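Local structure of 2,3-bisphosphoglycerate-independent phosphoglycerate mutase (Pyrococcus horikoshii, 2ZKT) at residues Phe68-Tyr73 against Thr239-Val244; Ala253-Val258 against Phe298-Pro303; Asp265-Glu270 against Ala284-Glu289. The protein probably catalyses the interconversion of 2-phosphoglycerate and 3-phosphoglycerate, a step of glycolysis. All blocks are in the same frame, centred on the assembly; numbering follows the deposited sequence.

Contact 1: Phe68-Tyr73 against Thr239-Val244; sequences FGYDPY and TEQWKV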
ATOM      1  N   PHE B  68      15.639  18.503 -12.613  1.00 49.34           N
ATOM      2  CA  PHE B  68      16.059  19.800 -12.062  1.00 48.62           C
ATOM      3  C   PHE B  68      15.707  20.983 -12.969  1.00 48.62           C
ATOM      4  O   PHE B  68      15.939  22.141 -12.597  1.00 49.19           O
ATOM      5  CB  PHE B  68      17.571  19.809 -11.757  1.00 47.63           C
ATOM      6  CG  PHE B  68      17.958  18.928 -10.597  1.00 46.45           C
ATOM      7  CD1 PHE B  68      17.280  19.019  -9.380  1.00 47.13           C
ATOM      8  CD2 PHE B  68      18.987  17.992 -10.728  1.00 43.06           C
ATOM      9  CE1 PHE B  68      17.623  18.180  -8.298  1.00 50.89           C
ATOM     10  CE2 PHE B  68      19.344  17.152  -9.673  1.00 44.41           C
ATOM     11  CZ  PHE B  68      18.660  17.240  -8.448  1.00 50.52           C
ATOM     12  N   GLY B  69      15.163  20.687 -14.156  1.00 49.42           N
ATOM     13  CA  GLY B  69      14.747  21.736 -15.085  1.00 49.90           C
ATOM     14  C   GLY B  69      15.585  21.947 -16.338  1.00 50.88           C
ATOM     15  O   GLY B  69      15.390  22.926 -17.067  1.00 52.19           O
ATOM     16  N   TYR B  70      16.516  21.038 -16.613  1.00 51.06           N
ATOM     17  CA  TYR B  70      17.377  21.188 -17.786  1.00 51.17           C
ATOM     18  C   TYR B  70      17.010  20.214 -18.899  1.00 52.75           C
ATOM     19  O   TYR B  70      16.338  19.202 -18.669  1.00 52.37           O
ATOM     20  CB  TYR B  70      18.847  20.958 -17.387  1.00 49.53           C
ATOM     21  CG  TYR B  70      19.352  21.928 -16.332  1.00 48.84           C
ATOM     22  CD1 TYR B  70      19.738  23.238 -16.676  1.00 43.86           C
ATOM     23  CD2 TYR B  70      19.387  21.560 -14.988  1.00 46.08           C
ATOM     24  CE1 TYR B  70      20.143  24.150 -15.704  1.00 41.93           C
ATOM     25  CE2 TYR B  70      19.787  22.467 -14.002  1.00 48.03           C
ATOM     26  CZ  TYR B  70      20.164  23.758 -14.363  1.00 46.16           C
ATOM     27  OH  TYR B  70      20.568  24.643 -13.383  1.00 50.27           O
ATOM     28  N   ASP B  71      17.462  20.535 -20.111  1.00 54.49           N
ATOM     29  CA  ASP B  71      17.238  19.674 -21.269  1.00 56.02           C
ATOM     30  C   ASP B  71      18.442  18.722 -21.304  1.00 54.94           C
ATOM     31  O   ASP B  71      19.571  19.138 -21.589  1.00 56.88           O
ATOM     32  CB  ASP B  71      17.177  20.511 -22.561  1.00 56.47           C
ATOM     33  CG  ASP B  71      17.019  19.655 -23.812  1.00 59.86           C
ATOM     34  OD1 ASP B  71      17.996  18.971 -24.202  1.00 67.33           O
ATOM     35  OD2 ASP B  71      15.913  19.662 -24.402  1.00 68.29           O
ATOM     36  N   PRO B  72      18.211  17.433 -21.005  1.00 55.24           N
ATOM     37  CA  PRO B  72      19.298  16.439 -21.002  1.00 56.18           C
ATOM     38  C   PRO B  72      20.066  16.333 -22.321  1.00 57.45           C
ATOM     39  O   PRO B  72      21.293  16.222 -22.318  1.00 58.27           O
ATOM     40  CB  PRO B  72      18.583  15.136 -20.617  1.00 56.38           C
ATOM     41  CG  PRO B  72      17.174  15.352 -21.140  1.00 56.24           C
ATOM     42  CD  PRO B  72      16.894  16.790 -20.786  1.00 54.59           C
ATOM     43  N   TYR B  73      19.353  16.383 -23.446  1.00 58.59           N
ATOM     44  CA  TYR B  73      20.010  16.284 -24.749  1.00 60.35           C
ATOM     45  C   TYR B  73      21.017  17.404 -25.032  1.00 60.71           C
ATOM     46  O   TYR B  73      21.951  17.213 -25.824  1.00 62.41           O
ATOM     47  CB  TYR B  73      18.970  16.242 -25.879  1.00 61.12           C
ATOM     48  CG  TYR B  73      18.336  14.875 -26.087  1.00 62.96           C
ATOM     49  CD1 TYR B  73      19.121  13.714 -26.113  1.00 63.94           C
ATOM     50  CD2 TYR B  73      16.960  14.742 -26.301  1.00 64.56           C
ATOM     51  CE1 TYR B  73      18.555  12.461 -26.352  1.00 62.70           C
ATOM     52  CE2 TYR B  73      16.384  13.493 -26.544  1.00 61.65           C
ATOM     53  CZ  TYR B  73      17.187  12.358 -26.571  1.00 63.23           C
ATOM     54  OH  TYR B  73      16.621  11.121 -26.831  1.00 65.95           O
ATOM     55  N   THR B 239      20.299  27.726  -8.461  1.00 51.20           N
ATOM     56  CA  THR B 239      20.212  28.833  -7.503  1.00 50.47           C
ATOM     57  C   THR B 239      20.090  30.200  -8.163  1.00 51.17           C
ATOM     58  O   THR B 239      19.229  31.002  -7.783  1.00 50.52           O
ATOM     59  CB  THR B 239      21.453  28.861  -6.568  1.00 49.37           C
ATOM     60  OG1 THR B 239      22.646  28.726  -7.364  1.00 50.34           O
ATOM     61  CG2 THR B 239      21.388  27.724  -5.533  1.00 48.44           C
ATOM     62  N   GLU B 240      20.942  30.478  -9.153  1.00 52.53           N
ATOM     63  CA  GLU B 240      20.881  31.779  -9.813  1.00 55.42           C
ATOM     64  C   GLU B 240      19.728  31.856 -10.804  1.00 53.17           C
ATOM     65  O   GLU B 240      19.057  32.889 -10.916  1.00 52.53           O
ATOM     66  CB  GLU B 240      22.214  32.109 -10.513  1.00 54.84           C
ATOM     67  CG  GLU B 240      22.648  31.136 -11.595  1.00 60.07           C
ATOM     68  CD  GLU B 240      23.970  31.549 -12.246  1.00 62.35           C
ATOM     69  OE1 GLU B 240      24.039  32.688 -12.772  1.00 70.01           O
ATOM     70  OE2 GLU B 240      24.934  30.739 -12.234  1.00 69.09           O
ATOM     71  N   GLN B 241      19.481  30.752 -11.505  1.00 53.24           N
ATOM     72  CA  GLN B 241      18.406  30.711 -12.494  1.00 53.04           C
ATOM     73  C   GLN B 241      17.066  31.132 -11.871  1.00 50.77           C
ATOM     74  O   GLN B 241      16.360  31.988 -12.408  1.00 49.92           O
ATOM     75  CB  GLN B 241      18.309  29.295 -13.077  1.00 53.05           C
ATOM     76  CG  GLN B 241      17.266  29.120 -14.164  1.00 55.35           C
ATOM     77  CD  GLN B 241      17.247  27.694 -14.711  1.00 57.69           C
ATOM     78  OE1 GLN B 241      16.381  27.335 -15.517  1.00 65.14           O
ATOM     79  NE2 GLN B 241      18.206  26.873 -14.274  1.00 59.34           N
ATOM     80  N   TRP B 242      16.741  30.547 -10.720  1.00 50.29           N
ATOM     81  CA  TRP B 242      15.482  30.837 -10.038  1.00 48.84           C
ATOM     82  C   TRP B 242      15.617  31.779  -8.836  1.00 49.52           C
ATOM     83  O   TRP B 242      14.617  32.110  -8.189  1.00 49.19           O
ATOM     84  CB  TRP B 242      14.823  29.516  -9.594  1.00 47.53           C
ATOM     85  CG  TRP B 242      14.599  28.546 -10.737  1.00 47.04           C
ATOM     86  CD1 TRP B 242      15.365  27.451 -11.058  1.00 45.16           C
ATOM     87  CD2 TRP B 242      13.555  28.610 -11.730  1.00 44.70           C
ATOM     88  NE1 TRP B 242      14.864  26.832 -12.183  1.00 45.14           N
ATOM     89  CE2 TRP B 242      13.755  27.520 -12.617  1.00 44.50           C
ATOM     90  CE3 TRP B 242      12.474  29.481 -11.953  1.00 46.80           C
ATOM     91  CZ2 TRP B 242      12.907  27.275 -13.718  1.00 46.66           C
ATOM     92  CZ3 TRP B 242      11.627  29.241 -13.045  1.00 44.25           C
ATOM     93  CH2 TRP B 242      11.852  28.143 -13.912  1.00 44.66           C
ATOM     94  N   LYS B 243      16.848  32.201  -8.535  1.00 50.21           N
ATOM     95  CA  LYS B 243      17.105  33.123  -7.414  1.00 50.44           C
ATOM     96  C   LYS B 243      16.581  32.559  -6.092  1.00 50.52           C
ATOM     97  O   LYS B 243      15.746  33.176  -5.416  1.00 50.86           O
ATOM     98  CB  LYS B 243      16.453  34.482  -7.689  1.00 50.78           C
ATOM     99  CG  LYS B 243      16.850  35.083  -9.037  1.00 55.56           C
ATOM    100  CD  LYS B 243      16.077  36.361  -9.321  1.00 62.29           C
ATOM    101  CE  LYS B 243      16.441  36.934 -10.684  1.00 65.26           C
ATOM    102  NZ  LYS B 243      15.656  38.164 -10.991  1.00 69.76           N
ATOM    103  N   VAL B 244      17.092  31.387  -5.727  1.00 49.45           N
ATOM    104  CA  VAL B 244      16.679  30.721  -4.503  1.00 48.91           C
ATOM    105  C   VAL B 244      17.866  30.012  -3.846  1.00 49.38           C
ATOM    106  O   VAL B 244      18.930  29.822  -4.471  1.00 50.32           O
ATOM    107  CB  VAL B 244      15.604  29.626  -4.799  1.00 49.02           C
ATOM    108  CG1 VAL B 244      14.357  30.250  -5.431  1.00 51.65           C
ATOM    109  CG2 VAL B 244      16.202  28.553  -5.721  1.00 43.66           C
TER
HETATM  110  O   HOH W   1      16.010  24.495 -13.842  1.00 48.78           O
HETATM  111  O   HOH W   2      17.261  25.344 -18.247  1.00 63.63           O

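Contact 2: Ala253-Val258 against Phe298-Pro303; sequences ALVKGV and FLHFKP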
ATOM      1  N   ALA B 253      25.703   8.478  -4.575  1.00 53.41           N
ATOM      2  CA  ALA B 253      26.764   9.320  -5.129  1.00 51.78           C
ATOM      3  C   ALA B 253      26.400  10.058  -6.429  1.00 50.65           C
ATOM      4  O   ALA B 253      26.514  11.288  -6.514  1.00 50.46           O
ATOM      5  CB  ALA B 253      28.022   8.469  -5.353  1.00 52.22           C
ATOM      6  N   LEU B 254      25.975   9.299  -7.441  1.00 49.80           N
ATOM      7  CA  LEU B 254      25.640   9.884  -8.737  1.00 48.88           C
ATOM      8  C   LEU B 254      24.612  11.021  -8.684  1.00 48.88           C
ATOM      9  O   LEU B 254      24.734  12.010  -9.414  1.00 48.36           O
ATOM     10  CB  LEU B 254      25.152   8.786  -9.692  1.00 48.51           C
ATOM     11  CG  LEU B 254      24.881   9.237 -11.133  1.00 47.98           C
ATOM     12  CD1 LEU B 254      26.100   9.954 -11.698  1.00 44.93           C
ATOM     13  CD2 LEU B 254      24.523   8.026 -11.987  1.00 48.87           C
ATOM     14  N   VAL B 255      23.604  10.895  -7.821  1.00 46.99           N
ATOM     15  CA  VAL B 255      22.587  11.934  -7.731  1.00 46.74           C
ATOM     16  C   VAL B 255      23.091  13.136  -6.935  1.00 46.92           C
ATOM     17  O   VAL B 255      22.717  14.284  -7.228  1.00 47.17           O
ATOM     18  CB  VAL B 255      21.272  11.378  -7.117  1.00 47.15           C
ATOM     19  CG1 VAL B 255      20.242  12.499  -6.948  1.00 48.87           C
ATOM     20  CG2 VAL B 255      20.709  10.281  -8.028  1.00 47.97           C
ATOM     21  N   LYS B 256      23.936  12.884  -5.935  1.00 47.63           N
ATOM     22  CA  LYS B 256      24.503  13.976  -5.138  1.00 48.62           C
ATOM     23  C   LYS B 256      25.372  14.807  -6.089  1.00 47.86           C
ATOM     24  O   LYS B 256      25.439  16.040  -5.981  1.00 49.60           O
ATOM     25  CB  LYS B 256      25.382  13.425  -4.012  1.00 50.10           C
ATOM     26  CG  LYS B 256      24.652  12.553  -3.001  1.00 54.98           C
ATOM     27  CD  LYS B 256      25.640  11.910  -2.041  1.00 62.99           C
ATOM     28  CE  LYS B 256      26.480  12.968  -1.328  1.00 67.94           C
ATOM     29  NZ  LYS B 256      27.550  12.352  -0.491  1.00 75.15           N
ATOM     30  N   GLY B 257      26.026  14.107  -7.024  1.00 47.04           N
ATOM     31  CA  GLY B 257      26.896  14.756  -8.000  1.00 46.70           C
ATOM     32  C   GLY B 257      26.145  15.703  -8.919  1.00 47.04           C
ATOM     33  O   GLY B 257      26.533  16.863  -9.098  1.00 47.05           O
ATOM     34  N   VAL B 258      25.056  15.210  -9.513  1.00 46.34           N
ATOM     35  CA  VAL B 258      24.255  16.044 -10.400  1.00 47.59           C
ATOM     36  C   VAL B 258      23.749  17.254  -9.618  1.00 46.97           C
ATOM     37  O   VAL B 258      23.872  18.394 -10.066  1.00 48.30           O
ATOM     38  CB  VAL B 258      23.049  15.254 -10.977  1.00 48.15           C
ATOM     39  CG1 VAL B 258      22.154  16.192 -11.793  1.00 49.44           C
ATOM     40  CG2 VAL B 258      23.559  14.097 -11.852  1.00 45.89           C
ATOM     41  N   PHE B 298      15.190  19.369  -2.158  1.00 42.45           N
ATOM     42  CA  PHE B 298      15.077  18.157  -2.964  1.00 43.00           C
ATOM     43  C   PHE B 298      15.389  16.937  -2.080  1.00 44.43           C
ATOM     44  O   PHE B 298      16.406  16.905  -1.388  1.00 47.31           O
ATOM     45  CB  PHE B 298      16.070  18.239  -4.138  1.00 42.89           C
ATOM     46  CG  PHE B 298      16.214  16.957  -4.914  1.00 41.81           C
ATOM     47  CD1 PHE B 298      15.152  16.460  -5.679  1.00 43.59           C
ATOM     48  CD2 PHE B 298      17.406  16.233  -4.867  1.00 39.40           C
ATOM     49  CE1 PHE B 298      15.280  15.252  -6.388  1.00 46.73           C
ATOM     50  CE2 PHE B 298      17.544  15.020  -5.571  1.00 42.91           C
ATOM     51  CZ  PHE B 298      16.479  14.530  -6.332  1.00 44.10           C
ATOM     52  N   LEU B 299      14.511  15.938  -2.099  1.00 44.45           N
ATOM     53  CA  LEU B 299      14.696  14.722  -1.302  1.00 47.14           C
ATOM     54  C   LEU B 299      14.705  13.502  -2.227  1.00 47.57           C
ATOM     55  O   LEU B 299      13.784  13.307  -3.033  1.00 49.20           O
ATOM     56  CB  LEU B 299      13.563  14.592  -0.269  1.00 46.13           C
ATOM     57  CG  LEU B 299      13.465  13.287   0.540  1.00 48.74           C
ATOM     58  CD1 LEU B 299      14.776  12.985   1.248  1.00 53.77           C
ATOM     59  CD2 LEU B 299      12.340  13.415   1.553  1.00 50.56           C
ATOM     60  N   HIS B 300      15.746  12.684  -2.107  1.00 48.16           N
ATOM     61  CA  HIS B 300      15.883  11.493  -2.942  1.00 48.14           C
ATOM     62  C   HIS B 300      15.824  10.199  -2.110  1.00 48.82           C
ATOM     63  O   HIS B 300      16.384  10.127  -1.015  1.00 50.64           O
ATOM     64  CB  HIS B 300      17.205  11.593  -3.717  1.00 47.05           C
ATOM     65  CG  HIS B 300      17.363  10.568  -4.799  1.00 48.16           C
ATOM     66  ND1 HIS B 300      17.810   9.285  -4.554  1.00 52.12           N
ATOM     67  CD2 HIS B 300      17.138  10.640  -6.136  1.00 47.98           C
ATOM     68  CE1 HIS B 300      17.856   8.608  -5.695  1.00 47.35           C
ATOM     69  NE2 HIS B 300      17.454   9.409  -6.669  1.00 49.17           N
ATOM     70  N   PHE B 301      15.122   9.192  -2.634  1.00 48.86           N
ATOM     71  CA  PHE B 301      14.969   7.881  -1.978  1.00 49.08           C
ATOM     72  C   PHE B 301      15.299   6.851  -3.055  1.00 49.69           C
ATOM     73  O   PHE B 301      14.522   6.664  -3.988  1.00 49.39           O
ATOM     74  CB  PHE B 301      13.519   7.697  -1.501  1.00 49.36           C
ATOM     75  CG  PHE B 301      13.279   6.414  -0.746  1.00 51.19           C
ATOM     76  CD1 PHE B 301      13.839   6.217   0.524  1.00 51.80           C
ATOM     77  CD2 PHE B 301      12.487   5.400  -1.299  1.00 46.78           C
ATOM     78  CE1 PHE B 301      13.609   5.032   1.232  1.00 49.60           C
ATOM     79  CE2 PHE B 301      12.249   4.208  -0.604  1.00 50.03           C
ATOM     80  CZ  PHE B 301      12.809   4.021   0.669  1.00 51.57           C
ATOM     81  N   LYS B 302      16.436   6.167  -2.920  1.00 51.04           N
ATOM     82  CA  LYS B 302      16.898   5.204  -3.935  1.00 52.27           C
ATOM     83  C   LYS B 302      16.418   3.736  -3.940  1.00 52.88           C
ATOM     84  O   LYS B 302      16.110   3.184  -5.010  1.00 53.76           O
ATOM     85  CB  LYS B 302      18.438   5.205  -3.939  1.00 53.78           C
ATOM     86  CG  LYS B 302      19.085   4.347  -5.021  1.00 56.32           C
ATOM     87  CD  LYS B 302      18.741   4.853  -6.422  1.00 63.29           C
ATOM     88  CE  LYS B 302      19.732   4.322  -7.464  1.00 66.72           C
ATOM     89  NZ  LYS B 302      19.905   2.841  -7.379  1.00 68.87           N
ATOM     90  N   PRO B 303      16.359   3.080  -2.759  1.00 52.93           N
ATOM     91  CA  PRO B 303      15.929   1.672  -2.675  1.00 53.06           C
ATOM     92  C   PRO B 303      14.771   1.183  -3.562  1.00 53.84           C
ATOM     93  O   PRO B 303      14.778   0.023  -4.006  1.00 53.16           O
ATOM     94  CB  PRO B 303      15.670   1.467  -1.171  1.00 54.03           C
ATOM     95  CG  PRO B 303      15.498   2.868  -0.632  1.00 54.01           C
ATOM     96  CD  PRO B 303      16.500   3.665  -1.413  1.00 52.97           C
TER

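Contact 3: Asp265-Glu270 against Ala284-Glu289; sequences DVYTPE and AKKAVE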
ATOM      1  N   ASP B 265      23.092  22.464  -2.213  1.00 51.81           N
ATOM      2  CA  ASP B 265      23.929  22.214  -1.035  1.00 53.88           C
ATOM      3  C   ASP B 265      23.477  20.822  -0.578  1.00 55.02           C
ATOM      4  O   ASP B 265      22.476  20.686   0.124  1.00 53.93           O
ATOM      5  CB  ASP B 265      23.659  23.240   0.084  1.00 54.84           C
ATOM      6  CG  ASP B 265      24.233  24.617  -0.225  1.00 58.12           C
ATOM      7  OD1 ASP B 265      25.203  24.702  -1.011  1.00 64.32           O
ATOM      8  OD2 ASP B 265      23.728  25.618   0.332  1.00 61.01           O
ATOM      9  N   VAL B 266      24.212  19.787  -0.977  1.00 55.90           N
ATOM     10  CA  VAL B 266      23.820  18.425  -0.632  1.00 56.92           C
ATOM     11  C   VAL B 266      24.112  17.972   0.802  1.00 56.84           C
ATOM     12  O   VAL B 266      25.183  18.231   1.354  1.00 57.57           O
ATOM     13  CB  VAL B 266      24.440  17.419  -1.638  1.00 56.67           C
ATOM     14  CG1 VAL B 266      24.076  15.986  -1.258  1.00 57.31           C
ATOM     15  CG2 VAL B 266      23.925  17.732  -3.045  1.00 57.50           C
ATOM     16  N   TYR B 267      23.125  17.294   1.391  1.00 57.52           N
ATOM     17  CA  TYR B 267      23.213  16.772   2.751  1.00 56.83           C
ATOM     18  C   TYR B 267      22.910  15.282   2.738  1.00 57.72           C
ATOM     19  O   TYR B 267      22.070  14.815   1.960  1.00 56.99           O
ATOM     20  CB  TYR B 267      22.192  17.458   3.664  1.00 55.37           C
ATOM     21  CG  TYR B 267      22.446  18.932   3.879  1.00 55.02           C
ATOM     22  CD1 TYR B 267      21.948  19.882   2.982  1.00 51.22           C
ATOM     23  CD2 TYR B 267      23.178  19.383   4.981  1.00 57.19           C
ATOM     24  CE1 TYR B 267      22.172  21.241   3.173  1.00 53.71           C
ATOM     25  CE2 TYR B 267      23.411  20.752   5.184  1.00 54.40           C
ATOM     26  CZ  TYR B 267      22.903  21.676   4.277  1.00 53.46           C
ATOM     27  OH  TYR B 267      23.122  23.030   4.466  1.00 53.27           O
ATOM     28  N   THR B 268      23.601  14.546   3.605  1.00 58.53           N
ATOM     29  CA  THR B 268      23.401  13.108   3.746  1.00 59.24           C
ATOM     30  C   THR B 268      23.322  12.880   5.254  1.00 61.25           C
ATOM     31  O   THR B 268      24.342  12.703   5.921  1.00 60.83           O
ATOM     32  CB  THR B 268      24.586  12.312   3.175  1.00 59.08           C
ATOM     33  OG1 THR B 268      24.906  12.793   1.856  1.00 57.70           O
ATOM     34  CG2 THR B 268      24.238  10.826   3.105  1.00 57.89           C
ATOM     35  N   PRO B 269      22.101  12.897   5.815  1.00 63.23           N
ATOM     36  CA  PRO B 269      21.930  12.694   7.259  1.00 64.14           C
ATOM     37  C   PRO B 269      22.389  11.314   7.733  1.00 66.06           C
ATOM     38  O   PRO B 269      22.554  10.387   6.930  1.00 66.58           O
ATOM     39  CB  PRO B 269      20.427  12.913   7.453  1.00 64.05           C
ATOM     40  CG  PRO B 269      19.862  12.357   6.187  1.00 64.17           C
ATOM     41  CD  PRO B 269      20.788  12.945   5.136  1.00 63.34           C
ATOM     42  N   GLU B 270      22.602  11.196   9.048  1.00 66.45           N
ATOM     43  CA  GLU B 270      23.039   9.944   9.661  1.00 67.01           C
ATOM     44  C   GLU B 270      22.033   8.824   9.376  1.00 66.60           C
ATOM     45  O   GLU B 270      20.847   8.953   9.697  1.00 66.99           O
ATOM     46  CB  GLU B 270      23.177  10.125  11.180  1.00 68.16           C
ATOM     47  CG  GLU B 270      24.242  11.133  11.607  1.00 72.71           C
ATOM     48  CD  GLU B 270      25.659  10.658  11.310  1.00 79.46           C
ATOM     49  OE1 GLU B 270      26.033   9.561  11.790  1.00 83.20           O
ATOM     50  OE2 GLU B 270      26.400  11.381  10.603  1.00 82.38           O
ATOM     51  N   ALA B 284      13.536  12.521   6.110  1.00 48.58           N
ATOM     52  CA  ALA B 284      12.373  13.385   6.283  1.00 49.57           C
ATOM     53  C   ALA B 284      12.669  14.410   7.370  1.00 50.52           C
ATOM     54  O   ALA B 284      12.400  15.603   7.206  1.00 50.55           O
ATOM     55  CB  ALA B 284      11.154  12.553   6.664  1.00 48.33           C
ATOM     56  N   LYS B 285      13.226  13.929   8.482  1.00 51.25           N
ATOM     57  CA  LYS B 285      13.569  14.791   9.608  1.00 51.30           C
ATOM     58  C   LYS B 285      14.445  15.939   9.088  1.00 49.88           C
ATOM     59  O   LYS B 285      14.169  17.120   9.355  1.00 48.48           O
ATOM     60  CB  LYS B 285      14.308  13.966  10.677  1.00 52.45           C
ATOM     61  CG  LYS B 285      14.490  14.653  12.031  1.00 58.35           C
ATOM     62  CD  LYS B 285      15.673  15.622  12.030  1.00 63.61           C
ATOM     63  CE  LYS B 285      15.970  16.147  13.438  1.00 66.52           C
ATOM     64  NZ  LYS B 285      14.839  16.944  14.001  1.00 68.43           N
ATOM     65  N   LYS B 286      15.478  15.586   8.320  1.00 49.41           N
ATOM     66  CA  LYS B 286      16.393  16.581   7.759  1.00 50.09           C
ATOM     67  C   LYS B 286      15.722  17.524   6.741  1.00 50.93           C
ATOM     68  O   LYS B 286      15.974  18.741   6.756  1.00 51.39           O
ATOM     69  CB  LYS B 286      17.602  15.886   7.103  1.00 50.10           C
ATOM     70  CG  LYS B 286      18.686  16.849   6.622  1.00 51.68           C
ATOM     71  CD  LYS B 286      19.209  17.704   7.774  1.00 53.87           C
ATOM     72  CE  LYS B 286      20.151  18.797   7.286  1.00 58.37           C
ATOM     73  NZ  LYS B 286      20.563  19.709   8.406  1.00 58.19           N
ATOM     74  N   ALA B 287      14.883  16.964   5.855  1.00 50.63           N
ATOM     75  CA  ALA B 287      14.182  17.763   4.841  1.00 50.53           C
ATOM     76  C   ALA B 287      13.408  18.893   5.515  1.00 49.89           C
ATOM     77  O   ALA B 287      13.465  20.053   5.081  1.00 49.07           O
ATOM     78  CB  ALA B 287      13.219  16.881   4.042  1.00 49.43           C
ATOM     79  N   VAL B 288      12.684  18.543   6.580  1.00 50.73           N
ATOM     80  CA  VAL B 288      11.906  19.518   7.345  1.00 51.80           C
ATOM     81  C   VAL B 288      12.813  20.613   7.927  1.00 52.68           C
ATOM     82  O   VAL B 288      12.451  21.797   7.925  1.00 53.70           O
ATOM     83  CB  VAL B 288      11.149  18.838   8.503  1.00 52.04           C
ATOM     84  CG1 VAL B 288      10.294  19.873   9.246  1.00 54.11           C
ATOM     85  CG2 VAL B 288      10.282  17.710   7.961  1.00 51.13           C
ATOM     86  N   GLU B 289      13.985  20.213   8.432  1.00 52.94           N
ATOM     87  CA  GLU B 289      14.942  21.171   8.997  1.00 55.40           C
ATOM     88  C   GLU B 289      15.371  22.169   7.922  1.00 54.02           C
ATOM     89  O   GLU B 289      15.265  23.385   8.110  1.00 53.95           O
ATOM     90  CB  GLU B 289      16.200  20.458   9.524  1.00 55.58           C
ATOM     91  CG  GLU B 289      16.058  19.741  10.866  1.00 57.06           C
ATOM     92  CD  GLU B 289      17.387  19.162  11.348  1.00 60.30           C
ATOM     93  OE1 GLU B 289      18.348  19.946  11.555  1.00 64.41           O
ATOM     94  OE2 GLU B 289      17.479  17.920  11.513  1.00 67.66           O
TER

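Contact 1: Phe68-Tyr73 against Thr239-Val244
Tyr70 and Gln241 run antiparallel alongside one another, with the phenol ring and the amide plane turned 57° apart. The amide nitrogen does the touching: Gln241 NE2 lies 3.4 Å from Tyr70 OH and 3.6 Å from Tyr70 CE1, approaching the ring obliquely. Gln241 reaches this place because its chain is extended, CG anti to the backbone N (chi1 -178°) and straight beyond. Its CG lies above one face of the Trp242 indole, toward the rim. The Tyr70 hydroxyl is hydrogen-bonded to Met236 O, just ahead of helix 238-242. Two waters link backbone carbonyls of 68-73 to side chains of 239-244. Water 1 donates to Phe68 O at 2.7 Å and, in the plane of the indole, accepts from Trp242 NE1 at 3.1 Å. Water 2 donates to Gly69 O at 3.3 Å and, weakly, to Gln241 OE1. Both carbonyls belong to the turn that ends helix 60-67, where Gly69, at positive phi, forms a Schellman motif. Lys243 closes helix 238-242 in the same way, with Val244 N bonded to Thr239 O. Two helix C-termini thus meet through a polar seam in which water joins carbonyls to an indole N-H and, weakly, an amide oxygen.

Contact 2: Ala253-Val258 against Phe298-Pro303
Val255 of helix 253-261 and His300 of strand 296-301 are the pair whose CA atoms lie nearest, 8.3 Å apart. The two side chains point at each other from helix and strand, and the valine fork sits over one face of the imidazole. Its CG2 is 3.6 Å from His300 NE2 and makes an off-centre CH-pi contact, 30° off the ring normal; CG1 is 3.7 Å from His300 CD2. With CG1 anti to the backbone N (chi1 176°), that methyl also meets the edge of the Phe298 ring, 3.9 Å from Phe298 CE2, the two side chains crossing at about a right angle. Phe298 CZ and Lys302 CD lie at the rim of the imidazole, in its plane. His300 NE2 makes a weak hydrogen bond to Asp13 OD2, and His64 of helix 60-67 also meets the ring. Replacing His300 by an alanine is likely to open a gap beside the methyls of Val255 and to take from Asp13 its weak imidazole partner. Asp13 is a zinc ligand, and the His300 side chain lies about 5 Å from a bound zinc ion. Such packing of a helix on a central parallel strand, whose end leads to the metals, is that of the alpha/beta core of the alkaline phosphatase superfamily.

Contact 3: Asp265-Glu270 against Ala284-Glu289
The Tyr267 ring is met obliquely by the aliphatic end of Lys286, whose CE lies 3.8 Å from Tyr267 CD2 and 4.1 Å from Tyr267 CG. The two side chains cross at about a right angle, and the CE methylene rests against the CD2 corner of the ring, near its root. At the far end of the same ring the hydroxyl is hydrogen-bonded to Tyr294 OH, which Asp265 OD2 also engages; the phenol is therefore held at its polar tip while the lysine touches it near CG. The second point of contact is lower on the lysine: Pro269 CB packs against Lys286 CB at 4.1 Å. Here the backbones draw nearest, with the CA atoms of Pro269 and Lys286 6.8 Å apart. Lys286 can serve both partners because its CG is anti to the backbone N and the chain then bends at chi2 (58°), which carries CE across to the tyrosine. Pro269 and Lys286 both also touch Val249 of strand 246-249. Strand 265-267 is the outermost strand at this end of the mixed sheet, and helix 280-291 belongs to the beta-alpha-beta connection from it to the parallel strand 296-301, passing over strand 246-249. Tyr267 faces this helix, whereas its neighbour Val266 packs on helix 253-261 on the opposite face of the sheet. The charged ends stay on the helix. Lys286 NZ makes a long salt bridge of 3.9 Å to Glu289 OE1, and Lys285 NZ a similarly long one of 3.8 Å to Glu289 OE2, the lysines standing three and four residues before the glutamate, about one helical turn. Sharing the carboxylate between two ammonium groups probably balances part of the charge of Lys286.

Contact 2 is the middle member and lies beside the zinc site, its centre about 4 Å from the centre of the chain; contacts 1 and 3 lie farther out, each centred about 16 Å from it. Contact 1, its centre 16 Å from that of contact 2, reaches it through Phe68: Phe68 CE2 is 3.6 Å from Val258 CG1, and Phe68 CZ is 3.8 Å from Phe298 CE2. Contact 3 is centred 12 Å from contact 2. Helix 253-261 is followed by strand 265-267 and packs back on segment 265-270, with Lys256 CE 3.6 Å from Thr268 OG1 and Lys256 O 3.7 Å from Val266 CG2. Contact 3 is nested inside the loop closed by contact 2, and the two place helices on opposite faces of one sheet. Contacts 1 and 3 do not touch.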